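Local structure of MtVAO615 (Myceliophthora thermophila, 6F72) at residues A[52-57]-A[124-129]; A[137-142]-A[169-174]; A[408-413]-A[477-482]; A[442-447]-A[492-497]. The protein probably acts as an FAD-dependent oxidoreductase whose bicovalently bound flavin, once reduced, reacts rapidly with molecular oxygen, although no substrate has yet been identified. All blocks are in the same frame, centred on the assembly; numbering follows the deposited sequence.

Contact 1 of 4, residues A[52-57]-A[124-129]; sequences GHLIAT and PSYVVN. With NAG (2-acetamido-2-deoxy-beta-D-glucopyranose), chain D; NAG (2-acetamido-2-deoxy-beta-D-glucopyranose), chain B.
Leu54, Ile55 and Ala56 pair antiparallel with Val128, Val127 and Tyr126, placing strand 54-56 at the outer edge of a mixed four-stranded sheet. The strand axes approach to 4.6 Å at 151°. Ile55 and Val127 form the hydrogen-bonded pair: Ile55 N reaches Val127 O at 2.9 Å, and Val127 N returns to Ile55 O at 2.8 Å. Asn129 N extends the pattern to His53 O (2.8 Å). At the other end Thr57 makes two bonds, from N to Ser125 O (3.1 Å) and from OG1 to Pro124 O (2.6 Å). Its chi1 of -54° sets OG1 beside its own backbone N, and the hydroxyl stands above the carbonyl plane of Pro124. On the Leu54, Ala56 and Tyr126 face, Leu54 CD2 packs 3.8 Å from Tyr126 CD1, the two side chains crossing obliquely. Asn129 ND2 carries an N-linked sugar, whose O6 meets His53 NE2 at 2.6 Å near the plane of the imidazole, a bond in which either atom could donate. Beyond the pair, helix 40-49 covers Leu54 and stacks Trp43 on the Tyr126 ring, while strand 169-172 flanks strand 126-129.

Contact 2 of 4, residues A[137-142]-A[169-174]; sequences QAALKF and LSLWMH
Apolar contacts carry this helix-on-strand junction, led by Ala139 CB against Leu171 CD2 at 3.5 Å, tighter than usual for two carbons. The same alanine methyl has a second leucine neighbour, Leu169 CD2, at 4.0 Å. Leu169 and Leu171 stand two residues apart and point to the same side of the strand. Leu171 divides its methyls, CD2 going to Ala139 and CD1 to Leu140 CD2 at 4.4 Å. Leu169 CD2 also lies 4.3 Å from Phe142 CD1, approaching that ring obliquely. Helix 133-146 links the parallel strands 126-129 and 150-153, and strand 169-172 lies between those two in the sheet; the contact is therefore the packing of a beta-alpha-beta crossover helix on the strand it spans, within the PCMH-type FAD-binding region. The axes of helix 137-142 and strand 169-172 come within 9.7 Å and run nearly antiparallel, at 166°. The hydrogen bonds inside the segment 137-142 are those of the helix itself: Lys141 N binds Gln137 O at 3.0 Å and Phe142 N binds Ala138 O. Around the edges, Phe552 touches Leu140, and the rings of Trp43 and His146 meet Phe142.

Contact 3 of 4, residues A[408-413]-A[477-482]; sequences AYFPFT and APAGSW
Phe412 holds CG anti to its carbonyl carbon (chi1 -46°) and Trp482 holds CG anti to its backbone N (chi1 -175°), and from these positions the two aromatic groups meet rim to rim. Their six-membered rings are tilted by only 18° and neither covers the other; the centroids are 5.9 Å apart, with Phe412 CZ 3.6 Å from Trp482 CE3. Pro411 CG lies over one face of the Phe412 ring, toward its rim, and also touches Trp482 CB. Ser481 O sits at the edge of the phenyl ring, in its plane, 3.5 Å from CE2. An alanine in place of Phe412 would probably open a gap here, leaving the CE3 edge of Trp482 without this aromatic neighbour and Pro411 CG without a ring to lie on. The backbones are joined by Phe412 N to Gly480 O (3.3 Å) and Gly480 N to Phe412 O (2.8 Å). Phe412 CB packs against Gly480 CA (3.8 Å). On the side of Thr413 and Ala479, Phe410 CB packs 3.6 Å from Ala479 CB, while Thr413 OG1 donates to Phe410 O at 2.9 Å within its own segment. This is the antiparallel start of an edge strand: 412-419 borders a seven-stranded sheet, consistent with the substrate domain of VAO-type oxidases, and Tyr409 just before it lines the FAD pocket.

Contact 4 of 4, residues A[442-447]-A[492-497]; sequences VPAFSP and AARDRY
Arg494 is the first residue of the helical segment to meet the loop, its guanidinium lying flat beneath the methyl of Ala444. That CB stands over the centre of the group, 3.4 Å from Arg494 CZ. The side chain bends at chi3 (-78°), which turns NE out of the extended line of CB, CG and CD, and NH1 is hydrogen-bonded to Ser481 O, a partner that would help fix the plane offered to Ala444. Lower on the same chain, Arg494 CG is 4.0 Å from Phe445 CE1. One helical turn later comes Tyr497, which presents its edge to the face of Phe445 in an offset edge-to-face pair, with centroids 5.4 Å apart and planes at 63°. The closest atoms of the two rings include Tyr497 CE2 and Phe445 CE1 at 3.6 Å. Tyr497 OH ends tip to tip with Val442, 3.3 Å from CG2. An alanine at Tyr497 would probably leave the Phe445 face without its aromatic edge and open a gap before the Val442 methyls. Phe445 N to Val442 O (2.9 Å) closes the turn. The result is a type I beta turn, between helix 426-439 and strand 448-452, laid against one side of helix 488-508.

How the contacts relate
From the N terminus, contact 1 closes a loop of 66 residues, bringing strand 54-56 onto strand 126-129. The chain then enters helix 133-146, and contact 2 closes a shorter loop of 26 residues; the two stand in series but share one sheet, Val128 N lying 2.7 Å from Ser170 O. Contacts 3 and 4 belong to another part of the fold, with about 14 Å between the nearest atoms of contacts 2 and 3. Their segments alternate along the chain, so loops of 63 and 44 residues cross, and their centres are about 8 Å apart. Together they tie the edge of the seven-stranded sheet to helix 488-508 and to the loop before strand 448-452.

Contact 1 of 4, residues A[52-57]-A[124-129]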
loop_
_atom_site.group_PDB
_atom_site.type_symbol
_atom_site.label_atom_id
_atom_site.label_comp_id
_atom_site.label_asym_id
_atom_site.label_seq_id
_atom_site.Cartn_x
_atom_site.Cartn_y
_atom_site.Cartn_z
ATOM N N GLY A 52 13.157 14.914 -23.668
ATOM C CA GLY A 52 12.524 15.978 -22.877
ATOM C C GLY A 52 11.746 15.564 -21.626
ATOM O O GLY A 52 11.029 16.385 -21.042
ATOM N N HIS A 53 11.903 14.310 -21.193
ATOM C CA HIS A 53 11.110 13.746 -20.085
ATOM C C HIS A 53 11.766 13.796 -18.692
ATOM O O HIS A 53 11.290 13.139 -17.747
ATOM C CB HIS A 53 10.613 12.326 -20.440
ATOM C CG HIS A 53 9.505 12.319 -21.449
ATOM N ND1 HIS A 53 9.736 12.372 -22.809
ATOM C CD2 HIS A 53 8.159 12.297 -21.296
ATOM C CE1 HIS A 53 8.580 12.372 -23.449
ATOM N NE2 HIS A 53 7.607 12.325 -22.554
ATOM N N LEU A 54 12.847 14.563 -18.565
ATOM C CA LEU A 54 13.376 14.943 -17.250
ATOM C C LEU A 54 12.627 16.160 -16.707
ATOM O O LEU A 54 12.371 17.126 -17.445
ATOM C CB LEU A 54 14.885 15.227 -17.303
ATOM C CG LEU A 54 15.688 15.291 -15.996
ATOM C CD1 LEU A 54 15.881 13.886 -15.416
ATOM C CD2 LEU A 54 17.030 15.971 -16.213
ATOM N N ILE A 55 12.263 16.080 -15.428
ATOM C CA ILE A 55 11.587 17.152 -14.694
ATOM C C ILE A 55 12.468 17.532 -13.490
ATOM O O ILE A 55 12.942 16.658 -12.777
ATOM C CB ILE A 55 10.166 16.725 -14.215
ATOM C CG1 ILE A 55 9.294 16.253 -15.386
ATOM C CG2 ILE A 55 9.464 17.861 -13.463
ATOM C CD1 ILE A 55 7.869 15.893 -15.003
ATOM N N ALA A 56 12.721 18.826 -13.301
ATOM C CA ALA A 56 13.275 19.346 -12.041
ATOM C C ALA A 56 12.114 19.400 -11.050
ATOM O O ALA A 56 11.063 19.978 -11.353
ATOM C CB ALA A 56 13.887 20.735 -12.226
ATOM N N THR A 57 12.284 18.773 -9.889
ATOM C CA THR A 57 11.215 18.732 -8.905
ATOM C C THR A 57 10.861 20.146 -8.419
ATOM O O THR A 57 11.726 20.933 -8.034
ATOM C CB THR A 57 11.567 17.833 -7.703
ATOM O OG1 THR A 57 11.947 16.538 -8.175
ATOM C CG2 THR A 57 10.390 17.710 -6.749
ATOM N N PRO A 124 12.876 13.870 -4.337
ATOM C CA PRO A 124 13.980 13.695 -5.298
ATOM C C PRO A 124 14.303 15.021 -6.001
ATOM O O PRO A 124 13.410 15.844 -6.155
ATOM C CB PRO A 124 13.390 12.713 -6.330
ATOM C CG PRO A 124 11.924 13.007 -6.312
ATOM C CD PRO A 124 11.611 13.314 -4.863
ATOM N N SER A 125 15.553 15.207 -6.430
ATOM C CA SER A 125 15.970 16.388 -7.196
ATOM C C SER A 125 15.400 16.450 -8.619
ATOM O O SER A 125 15.016 17.523 -9.096
ATOM C CB SER A 125 17.487 16.432 -7.279
ATOM O OG SER A 125 18.057 16.633 -6.009
ATOM N N TYR A 126 15.394 15.304 -9.304
ATOM C CA TYR A 126 14.909 15.186 -10.690
ATOM C C TYR A 126 14.026 13.954 -10.851
ATOM O O TYR A 126 14.235 12.931 -10.181
ATOM C CB TYR A 126 16.074 15.096 -11.680
ATOM C CG TYR A 126 16.851 16.379 -11.828
ATOM C CD1 TYR A 126 16.470 17.349 -12.770
ATOM C CD2 TYR A 126 17.972 16.630 -11.028
ATOM C CE1 TYR A 126 17.186 18.538 -12.900
ATOM C CE2 TYR A 126 18.686 17.809 -11.141
ATOM C CZ TYR A 126 18.302 18.753 -12.083
ATOM O OH TYR A 126 19.039 19.913 -12.176
ATOM N N VAL A 127 13.057 14.067 -11.756
ATOM C CA VAL A 127 12.023 13.049 -11.958
ATOM C C VAL A 127 12.028 12.614 -13.430
ATOM O O VAL A 127 11.834 13.448 -14.333
ATOM C CB VAL A 127 10.625 13.603 -11.560
ATOM C CG1 VAL A 127 9.515 12.616 -11.892
ATOM C CG2 VAL A 127 10.577 14.012 -10.086
ATOM N N VAL A 128 12.261 11.321 -13.669
ATOM C CA VAL A 128 12.179 10.747 -15.034
ATOM C C VAL A 128 10.726 10.385 -15.326
ATOM O O VAL A 128 10.185 9.454 -14.722
ATOM C CB VAL A 128 13.087 9.511 -15.228
ATOM C CG1 VAL A 128 12.969 8.969 -16.656
ATOM C CG2 VAL A 128 14.532 9.854 -14.921
ATOM N N ASN A 129 10.100 11.131 -16.236
ATOM C CA ASN A 129 8.716 10.889 -16.621
ATOM C C ASN A 129 8.711 9.740 -17.636
ATOM O O ASN A 129 8.693 9.964 -18.854
ATOM C CB ASN A 129 8.085 12.182 -17.157
ATOM C CG ASN A 129 6.660 12.000 -17.661
ATOM O OD1 ASN A 129 6.034 10.943 -17.486
ATOM N ND2 ASN A 129 6.141 13.056 -18.297
HETATM C C1 NAG D . 4.825 13.106 -18.880
HETATM C C2 NAG D . 3.978 14.391 -18.902
HETATM C C3 NAG D . 2.633 14.124 -19.582
HETATM C C4 NAG D . 2.808 13.546 -20.995
HETATM C C5 NAG D . 3.658 12.275 -20.883
HETATM C C6 NAG D . 3.945 11.620 -22.237
HETATM C C7 NAG D . 4.518 15.853 -16.978
HETATM C C8 NAG D . 4.063 16.273 -15.612
HETATM N N2 NAG D . 3.740 14.943 -17.574
HETATM O O3 NAG D . 1.845 15.320 -19.614
HETATM O O4 NAG D . 1.527 13.201 -21.540
HETATM O O5 NAG D . 4.903 12.552 -20.212
HETATM O O6 NAG D . 4.994 12.316 -22.923
HETATM O O7 NAG D . 5.535 16.312 -17.482
HETATM C C1 NAG B . 13.911 18.991 -20.380
HETATM C C2 NAG B . 13.563 20.188 -19.475
HETATM C C3 NAG B . 12.079 20.519 -19.606
HETATM C C4 NAG B . 11.681 20.822 -21.056
HETATM C C5 NAG B . 12.205 19.778 -22.067
HETATM C C6 NAG B . 12.434 20.432 -23.430
HETATM C C7 NAG B . 15.114 20.044 -17.536
HETATM C C8 NAG B . 15.199 19.672 -16.084
HETATM N N2 NAG B . 13.900 19.907 -18.085
HETATM O O3 NAG B . 11.774 21.652 -18.790
HETATM O O4 NAG B . 10.246 20.950 -21.146
HETATM O O5 NAG B . 13.472 19.169 -21.740
HETATM O O6 NAG B . 11.188 20.631 -24.103
HETATM O O7 NAG B . 16.101 20.430 -18.146
#

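Contact 2 of 4, residues A[137-142]-A[169-174]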
loop_
_atom_site.group_PDB
_atom_site.type_symbol
_atom_site.label_atom_id
_atom_site.label_comp_id
_atom_site.label_asym_id
_atom_site.label_seq_id
_atom_site.Cartn_x
_atom_site.Cartn_y
_atom_site.Cartn_z
ATOM N N GLN A 137 16.255 2.514 -18.859
ATOM C CA GLN A 137 17.616 2.128 -19.227
ATOM C C GLN A 137 18.557 3.334 -19.257
ATOM O O GLN A 137 19.670 3.264 -18.733
ATOM C CB GLN A 137 17.627 1.404 -20.577
ATOM C CG GLN A 137 17.053 -0.013 -20.530
ATOM C CD GLN A 137 16.723 -0.581 -21.912
ATOM O OE1 GLN A 137 16.530 0.160 -22.882
ATOM N NE2 GLN A 137 16.643 -1.912 -21.996
ATOM N N ALA A 138 18.093 4.429 -19.861
ATOM C CA ALA A 138 18.840 5.688 -19.914
ATOM C C ALA A 138 19.114 6.251 -18.517
ATOM O O ALA A 138 20.263 6.580 -18.195
ATOM C CB ALA A 138 18.101 6.712 -20.768
ATOM N N ALA A 139 18.063 6.335 -17.698
ATOM C CA ALA A 139 18.161 6.875 -16.341
ATOM C C ALA A 139 19.084 6.058 -15.440
ATOM O O ALA A 139 19.895 6.633 -14.697
ATOM C CB ALA A 139 16.785 7.017 -15.720
ATOM N N LEU A 140 18.968 4.729 -15.539
ATOM C CA LEU A 140 19.846 3.798 -14.824
ATOM C C LEU A 140 21.305 3.956 -15.246
ATOM O O LEU A 140 22.190 3.993 -14.395
ATOM C CB LEU A 140 19.386 2.341 -15.006
ATOM C CG LEU A 140 18.062 1.854 -14.396
ATOM C CD1 LEU A 140 17.712 0.459 -14.900
ATOM C CD2 LEU A 140 18.088 1.858 -12.873
ATOM N N LYS A 141 21.553 4.073 -16.552
ATOM C CA LYS A 141 22.920 4.266 -17.056
ATOM C C LYS A 141 23.510 5.564 -16.518
ATOM O O LYS A 141 24.660 5.590 -16.060
ATOM C CB LYS A 141 22.978 4.280 -18.590
ATOM C CG LYS A 141 22.894 2.914 -19.218
ATOM C CD LYS A 141 23.781 2.814 -20.450
ATOM C CE LYS A 141 24.057 1.359 -20.808
ATOM N NZ LYS A 141 24.606 0.573 -19.659
ATOM N N PHE A 142 22.707 6.627 -16.580
ATOM C CA PHE A 142 23.099 7.949 -16.111
ATOM C C PHE A 142 23.399 7.939 -14.614
ATOM O O PHE A 142 24.455 8.432 -14.188
ATOM C CB PHE A 142 22.004 8.971 -16.428
ATOM C CG PHE A 142 22.309 10.365 -15.939
ATOM C CD1 PHE A 142 21.944 10.768 -14.652
ATOM C CD2 PHE A 142 22.972 11.275 -16.764
ATOM C CE1 PHE A 142 22.230 12.053 -14.206
ATOM C CE2 PHE A 142 23.257 12.553 -16.318
ATOM C CZ PHE A 142 22.886 12.942 -15.037
ATOM N N LEU A 169 17.437 10.767 -8.270
ATOM C CA LEU A 169 16.760 10.703 -9.552
ATOM C C LEU A 169 15.644 9.676 -9.413
ATOM O O LEU A 169 15.907 8.519 -9.064
ATOM C CB LEU A 169 17.742 10.280 -10.653
ATOM C CG LEU A 169 17.208 10.176 -12.084
ATOM C CD1 LEU A 169 16.853 11.551 -12.614
ATOM C CD2 LEU A 169 18.225 9.490 -12.980
ATOM N N SER A 170 14.410 10.104 -9.669
ATOM C CA SER A 170 13.243 9.242 -9.479
ATOM C C SER A 170 12.695 8.716 -10.797
ATOM O O SER A 170 12.508 9.475 -11.748
ATOM C CB SER A 170 12.138 9.969 -8.704
ATOM O OG SER A 170 10.912 9.245 -8.734
ATOM N N LEU A 171 12.438 7.409 -10.839
ATOM C CA LEU A 171 11.775 6.793 -11.977
ATOM C C LEU A 171 10.295 6.861 -11.696
ATOM O O LEU A 171 9.767 6.151 -10.833
ATOM C CB LEU A 171 12.254 5.357 -12.202
ATOM C CG LEU A 171 13.770 5.211 -12.338
ATOM C CD1 LEU A 171 14.198 3.758 -12.284
ATOM C CD2 LEU A 171 14.266 5.896 -13.607
ATOM N N TRP A 172 9.640 7.767 -12.407
ATOM C CA TRP A 172 8.247 8.069 -12.150
ATOM C C TRP A 172 7.412 7.277 -13.128
ATOM O O TRP A 172 7.419 7.564 -14.316
ATOM C CB TRP A 172 7.998 9.584 -12.258
ATOM C CG TRP A 172 6.610 10.048 -11.927
ATOM C CD1 TRP A 172 5.829 9.615 -10.901
ATOM C CD2 TRP A 172 5.860 11.077 -12.592
ATOM N NE1 TRP A 172 4.630 10.283 -10.890
ATOM C CE2 TRP A 172 4.620 11.195 -11.911
ATOM C CE3 TRP A 172 6.109 11.908 -13.699
ATOM C CZ2 TRP A 172 3.623 12.108 -12.299
ATOM C CZ3 TRP A 172 5.111 12.825 -14.089
ATOM C CH2 TRP A 172 3.880 12.906 -13.384
ATOM N N MET A 173 6.687 6.296 -12.598
ATOM C CA MET A 173 6.009 5.251 -13.370
ATOM C C MET A 173 4.530 5.523 -13.570
ATOM O O MET A 173 3.851 4.763 -14.276
ATOM C CB MET A 173 6.141 3.885 -12.647
ATOM C CG MET A 173 7.538 3.571 -12.144
ATOM S SD MET A 173 8.810 3.746 -13.417
ATOM C CE MET A 173 8.430 2.303 -14.388
ATOM N N HIS A 174 4.053 6.602 -12.954
ATOM C CA HIS A 174 2.634 6.993 -12.897
ATOM C C HIS A 174 1.878 7.007 -14.222
ATOM O O HIS A 174 0.676 6.722 -14.254
ATOM C CB HIS A 174 2.522 8.380 -12.230
ATOM C CG HIS A 174 1.135 8.948 -12.199
ATOM N ND1 HIS A 174 0.070 8.293 -11.617
ATOM C CD2 HIS A 174 0.647 10.126 -12.655
ATOM C CE1 HIS A 174 -1.020 9.032 -11.739
ATOM N NE2 HIS A 174 -0.694 10.154 -12.357
#

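Contact 3 of 4, residues A[408-413]-A[477-482]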
loop_
_atom_site.group_PDB
_atom_site.type_symbol
_atom_site.label_atom_id
_atom_site.label_comp_id
_atom_site.label_asym_id
_atom_site.label_seq_id
_atom_site.Cartn_x
_atom_site.Cartn_y
_atom_site.Cartn_z
ATOM N N ALA A 408 -8.602 9.059 3.543
ATOM C CA ALA A 408 -7.702 9.820 4.408
ATOM C C ALA A 408 -6.314 9.207 4.426
ATOM O O ALA A 408 -6.171 7.982 4.340
ATOM C CB ALA A 408 -8.261 9.894 5.818
ATOM N N TYR A 409 -5.299 10.060 4.484
ATOM C CA TYR A 409 -3.936 9.590 4.582
ATOM C C TYR A 409 -3.422 9.781 5.986
ATOM O O TYR A 409 -3.208 10.921 6.438
ATOM C CB TYR A 409 -2.996 10.273 3.595
ATOM C CG TYR A 409 -1.697 9.520 3.459
ATOM C CD1 TYR A 409 -0.665 9.675 4.403
ATOM C CD2 TYR A 409 -1.506 8.616 2.396
ATOM C CE1 TYR A 409 0.519 8.968 4.295
ATOM C CE2 TYR A 409 -0.321 7.904 2.271
ATOM C CZ TYR A 409 0.685 8.073 3.211
ATOM O OH TYR A 409 1.845 7.354 3.074
ATOM N N PHE A 410 -3.218 8.660 6.669
ATOM C CA PHE A 410 -2.623 8.648 7.999
ATOM C C PHE A 410 -1.177 8.157 7.877
ATOM O O PHE A 410 -0.953 7.004 7.523
ATOM C CB PHE A 410 -3.398 7.722 8.924
ATOM C CG PHE A 410 -4.878 7.995 9.001
ATOM C CD1 PHE A 410 -5.366 9.207 9.490
ATOM C CD2 PHE A 410 -5.797 7.002 8.636
ATOM C CE1 PHE A 410 -6.738 9.438 9.592
ATOM C CE2 PHE A 410 -7.170 7.223 8.740
ATOM C CZ PHE A 410 -7.642 8.446 9.216
ATOM N N PRO A 411 -0.192 9.030 8.145
ATOM C CA PRO A 411 1.242 8.750 7.926
ATOM C C PRO A 411 1.928 7.873 8.982
ATOM O O PRO A 411 3.138 7.592 8.870
ATOM C CB PRO A 411 1.863 10.146 7.954
ATOM C CG PRO A 411 0.976 10.917 8.869
ATOM C CD PRO A 411 -0.411 10.419 8.599
ATOM N N PHE A 412 1.175 7.488 10.011
ATOM C CA PHE A 412 1.666 6.604 11.067
ATOM C C PHE A 412 0.841 5.309 11.072
ATOM O O PHE A 412 0.199 4.964 12.078
ATOM C CB PHE A 412 1.654 7.305 12.441
ATOM C CG PHE A 412 2.223 8.704 12.421
ATOM C CD1 PHE A 412 3.599 8.923 12.272
ATOM C CD2 PHE A 412 1.381 9.811 12.535
ATOM C CE1 PHE A 412 4.116 10.217 12.245
ATOM C CE2 PHE A 412 1.893 11.103 12.508
ATOM C CZ PHE A 412 3.261 11.305 12.374
ATOM N N THR A 413 0.874 4.606 9.936
ATOM C CA THR A 413 0.111 3.384 9.737
ATOM C C THR A 413 0.956 2.206 10.211
ATOM O O THR A 413 2.126 2.071 9.845
ATOM C CB THR A 413 -0.341 3.209 8.257
ATOM O OG1 THR A 413 -1.322 4.203 7.926
ATOM C CG2 THR A 413 -0.957 1.835 8.005
ATOM N N ALA A 477 -5.043 -2.337 10.757
ATOM C CA ALA A 477 -4.133 -1.228 10.564
ATOM C C ALA A 477 -4.409 -0.029 11.512
ATOM O O ALA A 477 -5.028 0.972 11.087
ATOM C CB ALA A 477 -4.148 -0.789 9.105
ATOM N N PRO A 478 -3.942 -0.104 12.780
ATOM C CA PRO A 478 -3.951 1.122 13.605
ATOM C C PRO A 478 -3.121 2.230 12.962
ATOM O O PRO A 478 -1.914 2.062 12.750
ATOM C CB PRO A 478 -3.340 0.654 14.925
ATOM C CG PRO A 478 -3.773 -0.761 15.013
ATOM C CD PRO A 478 -3.598 -1.277 13.604
ATOM N N ALA A 479 -3.783 3.335 12.632
ATOM C CA ALA A 479 -3.150 4.398 11.864
ATOM C C ALA A 479 -3.283 5.745 12.570
ATOM O O ALA A 479 -4.390 6.182 12.901
ATOM C CB ALA A 479 -3.724 4.458 10.452
ATOM N N GLY A 480 -2.132 6.375 12.789
ATOM C CA GLY A 480 -2.040 7.691 13.413
ATOM C C GLY A 480 -2.191 8.794 12.397
ATOM O O GLY A 480 -1.486 8.826 11.368
ATOM N N SER A 481 -3.127 9.693 12.684
ATOM C CA SER A 481 -3.351 10.881 11.864
ATOM C C SER A 481 -2.231 11.889 12.045
ATOM O O SER A 481 -1.522 11.876 13.054
ATOM C CB SER A 481 -4.710 11.499 12.181
ATOM O OG SER A 481 -4.882 11.602 13.580
ATOM N N TRP A 482 -2.049 12.731 11.036
ATOM C CA TRP A 482 -1.165 13.890 11.135
ATOM C C TRP A 482 -1.959 15.062 11.715
ATOM O O TRP A 482 -3.187 15.123 11.577
ATOM C CB TRP A 482 -0.633 14.231 9.757
ATOM C CG TRP A 482 0.376 15.305 9.709
ATOM C CD1 TRP A 482 0.149 16.622 9.434
ATOM C CD2 TRP A 482 1.789 15.171 9.916
ATOM N NE1 TRP A 482 1.324 17.312 9.459
ATOM C CE2 TRP A 482 2.352 16.456 9.746
ATOM C CE3 TRP A 482 2.636 14.096 10.228
ATOM C CZ2 TRP A 482 3.729 16.704 9.871
ATOM C CZ3 TRP A 482 4.011 14.340 10.353
ATOM C CH2 TRP A 482 4.541 15.642 10.173
#

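Contact 4 of 4, residues A[442-447]-A[492-497]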
loop_
_atom_site.group_PDB
_atom_site.type_symbol
_atom_site.label_atom_id
_atom_site.label_comp_id
_atom_site.label_asym_id
_atom_site.label_seq_id
_atom_site.Cartn_x
_atom_site.Cartn_y
_atom_site.Cartn_z
ATOM N N VAL A 442 -5.974 5.368 22.596
ATOM C CA VAL A 442 -4.982 6.244 21.977
ATOM C C VAL A 442 -5.717 7.048 20.881
ATOM O O VAL A 442 -5.942 6.527 19.787
ATOM C CB VAL A 442 -3.773 5.433 21.412
ATOM C CG1 VAL A 442 -2.617 6.356 21.061
ATOM C CG2 VAL A 442 -3.294 4.381 22.407
ATOM N N PRO A 443 -6.106 8.317 21.174
ATOM C CA PRO A 443 -7.050 9.054 20.296
ATOM C C PRO A 443 -6.562 9.350 18.864
ATOM O O PRO A 443 -7.390 9.445 17.934
ATOM C CB PRO A 443 -7.325 10.351 21.078
ATOM C CG PRO A 443 -6.902 10.052 22.474
ATOM C CD PRO A 443 -5.723 9.140 22.334
ATOM N N ALA A 444 -5.248 9.479 18.677
ATOM C CA ALA A 444 -4.688 9.629 17.324
ATOM C C ALA A 444 -4.731 8.336 16.458
ATOM O O ALA A 444 -4.598 8.392 15.234
ATOM C CB ALA A 444 -3.272 10.177 17.408
ATOM N N PHE A 445 -4.932 7.185 17.100
ATOM C CA PHE A 445 -4.885 5.887 16.430
ATOM C C PHE A 445 -6.216 5.129 16.472
ATOM O O PHE A 445 -6.296 3.969 16.023
ATOM C CB PHE A 445 -3.758 5.040 17.024
ATOM C CG PHE A 445 -2.374 5.553 16.712
ATOM C CD1 PHE A 445 -1.808 6.600 17.450
ATOM C CD2 PHE A 445 -1.621 4.972 15.700
ATOM C CE1 PHE A 445 -0.527 7.063 17.164
ATOM C CE2 PHE A 445 -0.331 5.421 15.419
ATOM C CZ PHE A 445 0.214 6.472 16.146
ATOM N N SER A 446 -7.257 5.800 16.970
ATOM C CA SER A 446 -8.605 5.237 17.101
ATOM C C SER A 446 -9.624 6.145 16.385
ATOM O O SER A 446 -9.464 7.352 16.446
ATOM C CB SER A 446 -8.955 5.074 18.582
ATOM O OG SER A 446 -10.303 4.672 18.781
ATOM N N PRO A 447 -10.623 5.608 15.665
ATOM C CA PRO A 447 -10.757 4.173 15.339
ATOM C C PRO A 447 -9.688 3.709 14.356
ATOM O O PRO A 447 -8.862 4.515 13.907
ATOM C CB PRO A 447 -12.146 4.080 14.689
ATOM C CG PRO A 447 -12.451 5.467 14.211
ATOM C CD PRO A 447 -11.766 6.398 15.163
ATOM N N ALA A 492 7.132 14.042 15.301
ATOM C CA ALA A 492 8.316 13.187 15.402
ATOM C C ALA A 492 8.158 12.200 16.561
ATOM O O ALA A 492 8.551 11.032 16.447
ATOM C CB ALA A 492 9.587 14.011 15.558
ATOM N N ALA A 493 7.556 12.679 17.648
ATOM C CA ALA A 493 7.249 11.854 18.806
ATOM C C ALA A 493 6.153 10.845 18.489
ATOM O O ALA A 493 6.233 9.707 18.951
ATOM C CB ALA A 493 6.870 12.715 20.007
ATOM N N ARG A 494 5.150 11.243 17.700
ATOM C CA ARG A 494 4.100 10.314 17.243
ATOM C C ARG A 494 4.673 9.183 16.347
ATOM O O ARG A 494 4.295 7.984 16.466
ATOM C CB ARG A 494 2.963 11.074 16.553
ATOM C CG ARG A 494 1.712 10.234 16.317
ATOM C CD ARG A 494 0.534 11.074 15.851
ATOM N NE ARG A 494 -0.084 11.800 16.953
ATOM C CZ ARG A 494 -1.067 12.694 16.830
ATOM N NH1 ARG A 494 -1.597 12.986 15.643
ATOM N NH2 ARG A 494 -1.540 13.286 17.919
ATOM N N ASP A 495 5.597 9.584 15.470
ATOM C CA ASP A 495 6.393 8.673 14.646
ATOM C C ASP A 495 7.122 7.605 15.506
ATOM O O ASP A 495 6.972 6.389 15.250
ATOM C CB ASP A 495 7.378 9.488 13.784
ATOM C CG ASP A 495 7.674 8.844 12.445
ATOM O OD1 ASP A 495 6.851 8.029 11.962
ATOM O OD2 ASP A 495 8.734 9.184 11.858
ATOM N N ARG A 496 7.886 8.044 16.511
ATOM C CA ARG A 496 8.609 7.115 17.391
ATOM C C ARG A 496 7.683 6.282 18.280
ATOM O O ARG A 496 7.943 5.081 18.497
ATOM C CB ARG A 496 9.693 7.810 18.220
ATOM C CG ARG A 496 10.839 8.386 17.384
ATOM C CD ARG A 496 11.882 9.082 18.250
ATOM N NE ARG A 496 11.275 9.989 19.241
ATOM C CZ ARG A 496 11.035 11.296 19.069
ATOM N NH1 ARG A 496 11.361 11.922 17.945
ATOM N NH2 ARG A 496 10.468 11.979 20.045
ATOM N N TYR A 497 6.607 6.900 18.773
ATOM C CA TYR A 497 5.546 6.161 19.463
ATOM C C TYR A 497 5.029 4.986 18.618
ATOM O O TYR A 497 4.918 3.862 19.128
ATOM C CB TYR A 497 4.377 7.062 19.884
ATOM C CG TYR A 497 3.173 6.266 20.354
ATOM C CD1 TYR A 497 3.143 5.683 21.635
ATOM C CD2 TYR A 497 2.075 6.072 19.509
ATOM C CE1 TYR A 497 2.044 4.924 22.047
ATOM C CE2 TYR A 497 0.973 5.338 19.911
ATOM C CZ TYR A 497 0.963 4.750 21.161
ATOM O OH TYR A 497 -0.142 4.017 21.529
#